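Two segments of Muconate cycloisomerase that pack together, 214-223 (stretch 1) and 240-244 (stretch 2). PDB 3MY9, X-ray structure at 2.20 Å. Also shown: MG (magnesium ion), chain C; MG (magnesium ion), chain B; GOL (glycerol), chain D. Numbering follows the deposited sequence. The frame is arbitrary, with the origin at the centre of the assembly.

Stretch 1, residues 214-223: VDAFRPTFIE
Stretch 2 (240-244) ALDTP

Val-214 and Asp-215 belong to a helix that begins earlier in the chain; a type I turn runs from Asp-215 to Arg-218 (Arg-218 N to Asp-215 O, 3.1 Å), with positive phi at Arg-218 (57/49). Pro-219 (-61/154), Thr-220 (-61/-40) and Phe-221 (-159/164) follow; Ile-222 and Glu-223 are in a strand. Stretch 2 leaves its helix at Leu-241 (-113/138); Asp-242 (-63/-45) kinks the chain before extended Thr-243 (-55/130) and Pro-244 (-61/137). CA atoms pair Asp-215 with Thr-243 (5.9 Å) and Phe-221 with Pro-244 (4.7 Å), so the register rises in both stretches.

Hydrogen bonds fix both ends. Asp-215 (chi1 t, chi2 87°) points toward stretch 2, and its OD1 accepts from Thr-243 OG1 (2.5 Å) and Thr-243 N (3.0 Å), so one carboxylate oxygen holds side chain and backbone together. Ile-222 N donates to Pro-244 O (2.9 Å, 161°); Phe-221 CA approaches the same oxygen at 3.3 Å in a CA-H...O contact.

Apolar packing fills in between. With Thr-243 at chi1 m, its hydroxyl binds the carboxylate while its methyl CG2 meets apolar carbons, Ile-222 CG1 (Ile-222 m, t) at 3.7 Å and Pro-219 CG at 3.8 Å. Phe-221 CB meets Pro-244 CB at 4.1 Å, while the Phe-221 ring (chi1 p) leads away. Leu-241 CD2 (m, t) packs on the Asp-215 methylene CB at 3.9 Å.

Small molecules bridge the stretches. Water 1 donates to Pro-219 O and Thr-243 OG1, both 2.7 Å. Glycerol O1 donates to Asp-215 OD2 (2.8 Å) and accepts from Asp-242 N (3.0 Å).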

ATOM      1  N   VAL A 214     -28.864 -10.918  -6.390  1.00 32.65           N
ATOM      2  CA  VAL A 214     -29.768  -9.800  -6.672  1.00 32.32           C
ATOM      3  C   VAL A 214     -29.100  -8.816  -7.655  1.00 32.42           C
ATOM      4  O   VAL A 214     -29.777  -8.125  -8.405  1.00 32.57           O
ATOM      5  CB  VAL A 214     -30.271  -9.102  -5.410  1.00 31.69           C
ATOM      6  CG1 VAL A 214     -31.024 -10.107  -4.477  1.00 34.08           C
ATOM      7  CG2 VAL A 214     -29.176  -8.392  -4.728  1.00 29.10           C
ATOM      8  N   ASP A 215     -27.767  -8.822  -7.698  1.00 32.48           N
ATOM      9  CA  ASP A 215     -27.013  -8.073  -8.706  1.00 32.93           C
ATOM     10  C   ASP A 215     -27.361  -8.462 -10.155  1.00 33.75           C
ATOM     11  O   ASP A 215     -27.232  -7.623 -11.045  1.00 34.02           O
ATOM     12  CB  ASP A 215     -25.492  -8.162  -8.443  1.00 32.53           C
ATOM     13  CG  ASP A 215     -24.644  -7.662  -9.638  1.00 34.90           C
ATOM     14  OD1 ASP A 215     -24.355  -6.426  -9.733  1.00 34.15           O
ATOM     15  OD2 ASP A 215     -24.258  -8.515 -10.480  1.00 35.95           O
ATOM     16  N   ALA A 216     -27.872  -9.678 -10.392  1.00 34.44           N
ATOM     17  CA  ALA A 216     -28.230 -10.127 -11.768  1.00 35.97           C
ATOM     18  C   ALA A 216     -29.452  -9.399 -12.307  1.00 37.24           C
ATOM     19  O   ALA A 216     -29.678  -9.364 -13.528  1.00 38.86           O
ATOM     20  CB  ALA A 216     -28.460 -11.663 -11.831  1.00 36.37           C
ATOM     21  N   PHE A 217     -30.242  -8.798 -11.411  1.00 37.13           N
ATOM     22  CA  PHE A 217     -31.411  -8.037 -11.818  1.00 37.25           C
ATOM     23  C   PHE A 217     -31.093  -6.563 -12.062  1.00 37.61           C
ATOM     24  O   PHE A 217     -31.995  -5.751 -12.350  1.00 37.18           O
ATOM     25  CB  PHE A 217     -32.475  -8.207 -10.747  1.00 38.62           C
ATOM     26  CG  PHE A 217     -32.959  -9.628 -10.638  1.00 38.64           C
ATOM     27  CD1 PHE A 217     -33.952 -10.093 -11.483  1.00 42.58           C
ATOM     28  CD2 PHE A 217     -32.368 -10.510  -9.770  1.00 39.09           C
ATOM     29  CE1 PHE A 217     -34.374 -11.419 -11.422  1.00 43.80           C
ATOM     30  CE2 PHE A 217     -32.785 -11.832  -9.690  1.00 42.06           C
ATOM     31  CZ  PHE A 217     -33.788 -12.285 -10.520  1.00 43.59           C
ATOM     32  N   ARG A 218     -29.810  -6.213 -11.906  1.00 36.35           N
ATOM     33  CA  ARG A 218     -29.307  -4.871 -12.226  1.00 37.27           C
ATOM     34  C   ARG A 218     -30.015  -3.769 -11.493  1.00 36.69           C
ATOM     35  O   ARG A 218     -30.415  -2.795 -12.093  1.00 36.10           O
ATOM     36  CB  ARG A 218     -29.380  -4.596 -13.741  1.00 38.39           C
ATOM     37  CG  ARG A 218     -28.643  -5.651 -14.542  1.00 41.56           C
ATOM     38  CD  ARG A 218     -28.476  -5.268 -16.006  1.00 43.83           C
ATOM     39  NE  ARG A 218     -27.653  -6.277 -16.680  1.00 47.64           N
ATOM     40  CZ  ARG A 218     -26.865  -6.049 -17.734  1.00 47.19           C
ATOM     41  NH1 ARG A 218     -26.757  -4.847 -18.271  1.00 43.67           N
ATOM     42  NH2 ARG A 218     -26.162  -7.049 -18.245  1.00 49.98           N
ATOM     43  N   PRO A 219     -30.173  -3.896 -10.180  1.00 37.27           N
ATOM     44  CA  PRO A 219     -30.808  -2.762  -9.498  1.00 37.02           C
ATOM     45  C   PRO A 219     -29.962  -1.491  -9.661  1.00 35.94           C
ATOM     46  O   PRO A 219     -28.759  -1.570  -9.890  1.00 35.47           O
ATOM     47  CB  PRO A 219     -30.842  -3.213  -8.051  1.00 37.27           C
ATOM     48  CG  PRO A 219     -29.789  -4.232  -7.931  1.00 36.11           C
ATOM     49  CD  PRO A 219     -29.723  -4.922  -9.239  1.00 37.17           C
ATOM     50  N   THR A 220     -30.589  -0.326  -9.582  1.00 36.07           N
ATOM     51  CA  THR A 220     -29.859   0.945  -9.681  1.00 35.41           C
ATOM     52  C   THR A 220     -28.853   1.068  -8.564  1.00 33.11           C
ATOM     53  O   THR A 220     -27.765   1.536  -8.787  1.00 33.49           O
ATOM     54  CB  THR A 220     -30.839   2.128  -9.711  1.00 36.21           C
ATOM     55  OG1 THR A 220     -31.609   1.987 -10.894  1.00 38.70           O
ATOM     56  CG2 THR A 220     -30.121   3.512  -9.710  1.00 33.81           C
ATOM     57  N   PHE A 221     -29.207   0.644  -7.360  1.00 32.36           N
ATOM     58  CA  PHE A 221     -28.211   0.508  -6.300  1.00 31.17           C
ATOM     59  C   PHE A 221     -28.706  -0.441  -5.241  1.00 31.59           C
ATOM     60  O   PHE A 221     -29.892  -0.745  -5.174  1.00 31.76           O
ATOM     61  CB  PHE A 221     -27.782   1.874  -5.690  1.00 30.69           C
ATOM     62  CG  PHE A 221     -28.901   2.670  -4.972  1.00 31.61           C
ATOM     63  CD1 PHE A 221     -29.476   2.213  -3.782  1.00 30.96           C
ATOM     64  CD2 PHE A 221     -29.284   3.929  -5.445  1.00 31.24           C
ATOM     65  CE1 PHE A 221     -30.459   2.961  -3.115  1.00 35.56           C
ATOM     66  CE2 PHE A 221     -30.270   4.689  -4.786  1.00 34.55           C
ATOM     67  CZ  PHE A 221     -30.874   4.209  -3.631  1.00 34.29           C
ATOM     68  N   ILE A 222     -27.788  -0.900  -4.409  1.00 31.19           N
ATOM     69  CA  ILE A 222     -28.114  -1.719  -3.237  1.00 32.01           C
ATOM     70  C   ILE A 222     -27.678  -0.934  -2.001  1.00 32.19           C
ATOM     71  O   ILE A 222     -26.524  -0.512  -1.906  1.00 31.12           O
ATOM     72  CB  ILE A 222     -27.388  -3.050  -3.292  1.00 32.50           C
ATOM     73  CG1 ILE A 222     -27.874  -3.871  -4.511  1.00 32.46           C
ATOM     74  CG2 ILE A 222     -27.591  -3.815  -1.996  1.00 32.87           C
ATOM     75  CD1 ILE A 222     -27.035  -5.090  -4.785  1.00 34.72           C
ATOM     76  N   GLU A 223     -28.612  -0.675  -1.091  1.00 33.04           N
ATOM     77  CA  GLU A 223     -28.325   0.172   0.076  1.00 33.31           C
ATOM     78  C   GLU A 223     -27.830  -0.595   1.294  1.00 33.38           C
ATOM     79  O   GLU A 223     -28.470  -1.553   1.744  1.00 33.41           O
ATOM     80  CB  GLU A 223     -29.557   1.026   0.438  1.00 33.90           C
ATOM     81  CG  GLU A 223     -29.420   1.843   1.721  1.00 36.68           C
ATOM     82  CD  GLU A 223     -30.505   2.927   1.864  1.00 43.02           C
ATOM     83  OE1 GLU A 223     -31.335   3.111   0.945  1.00 47.15           O
ATOM     84  OE2 GLU A 223     -30.544   3.581   2.917  1.00 45.31           O
ATOM     85  N   ALA A 240     -16.395  -6.372  -6.015  1.00 35.39           N
ATOM     86  CA  ALA A 240     -16.837  -7.601  -6.738  1.00 35.22           C
ATOM     87  C   ALA A 240     -18.063  -7.368  -7.630  1.00 35.33           C
ATOM     88  O   ALA A 240     -18.297  -8.128  -8.597  1.00 35.83           O
ATOM     89  CB  ALA A 240     -17.137  -8.706  -5.749  1.00 34.54           C
ATOM     90  N   LEU A 241     -18.862  -6.343  -7.314  1.00 34.14           N
ATOM     91  CA  LEU A 241     -20.138  -6.198  -7.991  1.00 33.65           C
ATOM     92  C   LEU A 241     -20.222  -4.984  -8.884  1.00 33.94           C
ATOM     93  O   LEU A 241     -19.788  -3.871  -8.525  1.00 33.59           O
ATOM     94  CB  LEU A 241     -21.282  -6.209  -6.979  1.00 33.98           C
ATOM     95  CG  LEU A 241     -21.383  -7.460  -6.084  1.00 34.74           C
ATOM     96  CD1 LEU A 241     -22.188  -7.197  -4.844  1.00 37.18           C
ATOM     97  CD2 LEU A 241     -21.960  -8.604  -6.856  1.00 37.27           C
ATOM     98  N   ASP A 242     -20.813  -5.207 -10.058  1.00 34.16           N
ATOM     99  CA  ASP A 242     -21.158  -4.151 -10.980  1.00 34.93           C
ATOM    100  C   ASP A 242     -22.184  -3.163 -10.414  1.00 34.06           C
ATOM    101  O   ASP A 242     -22.051  -1.962 -10.589  1.00 33.87           O
ATOM    102  CB  ASP A 242     -21.723  -4.750 -12.278  1.00 35.94           C
ATOM    103  CG  ASP A 242     -20.680  -5.545 -13.091  1.00 40.30           C
ATOM    104  OD1 ASP A 242     -19.478  -5.617 -12.714  1.00 42.12           O
ATOM    105  OD2 ASP A 242     -21.090  -6.082 -14.144  1.00 44.29           O
ATOM    106  N   THR A 243     -23.230  -3.698  -9.778  1.00 33.55           N
ATOM    107  CA  THR A 243     -24.240  -2.882  -9.123  1.00 33.28           C
ATOM    108  C   THR A 243     -23.665  -1.910  -8.092  1.00 32.36           C
ATOM    109  O   THR A 243     -22.901  -2.307  -7.238  1.00 32.03           O
ATOM    110  CB  THR A 243     -25.300  -3.739  -8.380  1.00 33.06           C
ATOM    111  OG1 THR A 243     -25.975  -4.563  -9.323  1.00 32.78           O
ATOM    112  CG2 THR A 243     -26.309  -2.829  -7.669  1.00 31.74           C
ATOM    113  N   PRO A 244     -24.037  -0.629  -8.177  1.00 32.28           N
ATOM    114  CA  PRO A 244     -23.558   0.334  -7.180  1.00 31.24           C
ATOM    115  C   PRO A 244     -24.000  -0.028  -5.743  1.00 31.20           C
ATOM    116  O   PRO A 244     -25.136  -0.432  -5.519  1.00 30.32           O
ATOM    117  CB  PRO A 244     -24.207   1.637  -7.635  1.00 31.85           C
ATOM    118  CG  PRO A 244     -24.242   1.497  -9.152  1.00 32.59           C
ATOM    119  CD  PRO A 244     -24.698   0.043  -9.316  1.00 33.61           C
TER
HETATM  120 MG    MG C 378     -30.981   3.341   5.047  1.00 50.23          MG
HETATM  121 MG    MG B 377     -18.678  -2.229  -7.931  1.00 40.42          MG
HETATM  122  C1  GOL D 379     -20.382  -8.655 -10.934  1.00 44.49           C
HETATM  123  O1  GOL D 379     -21.590  -7.928 -11.007  1.00 41.53           O
HETATM  124  C2  GOL D 379     -20.157  -9.412 -12.230  1.00 44.71           C
HETATM  125  O2  GOL D 379     -21.364  -9.960 -12.696  1.00 46.09           O
HETATM  126  C3  GOL D 379     -19.089 -10.481 -12.034  1.00 48.89           C
HETATM  127  O3  GOL D 379     -19.474 -11.697 -12.637  1.00 52.30           O
HETATM  128  O   HOH W   1     -26.954  -3.054 -11.307  1.00 36.11           O
HETATM  129  O   HOH W   2     -19.810  -1.099  -9.433  1.00 21.92           O
HETATM  130  O   HOH W   3     -20.295  -1.730  -6.650  1.00 21.50           O
HETATM  131  O   HOH W   4     -17.424  -2.677  -9.407  1.00 25.19           O
HETATM  132  O   HOH W   5     -17.797  -0.336  -7.460  1.00 22.35           O
HETATM  133  O   HOH W   6     -31.277   3.320   7.072  1.00 25.58           O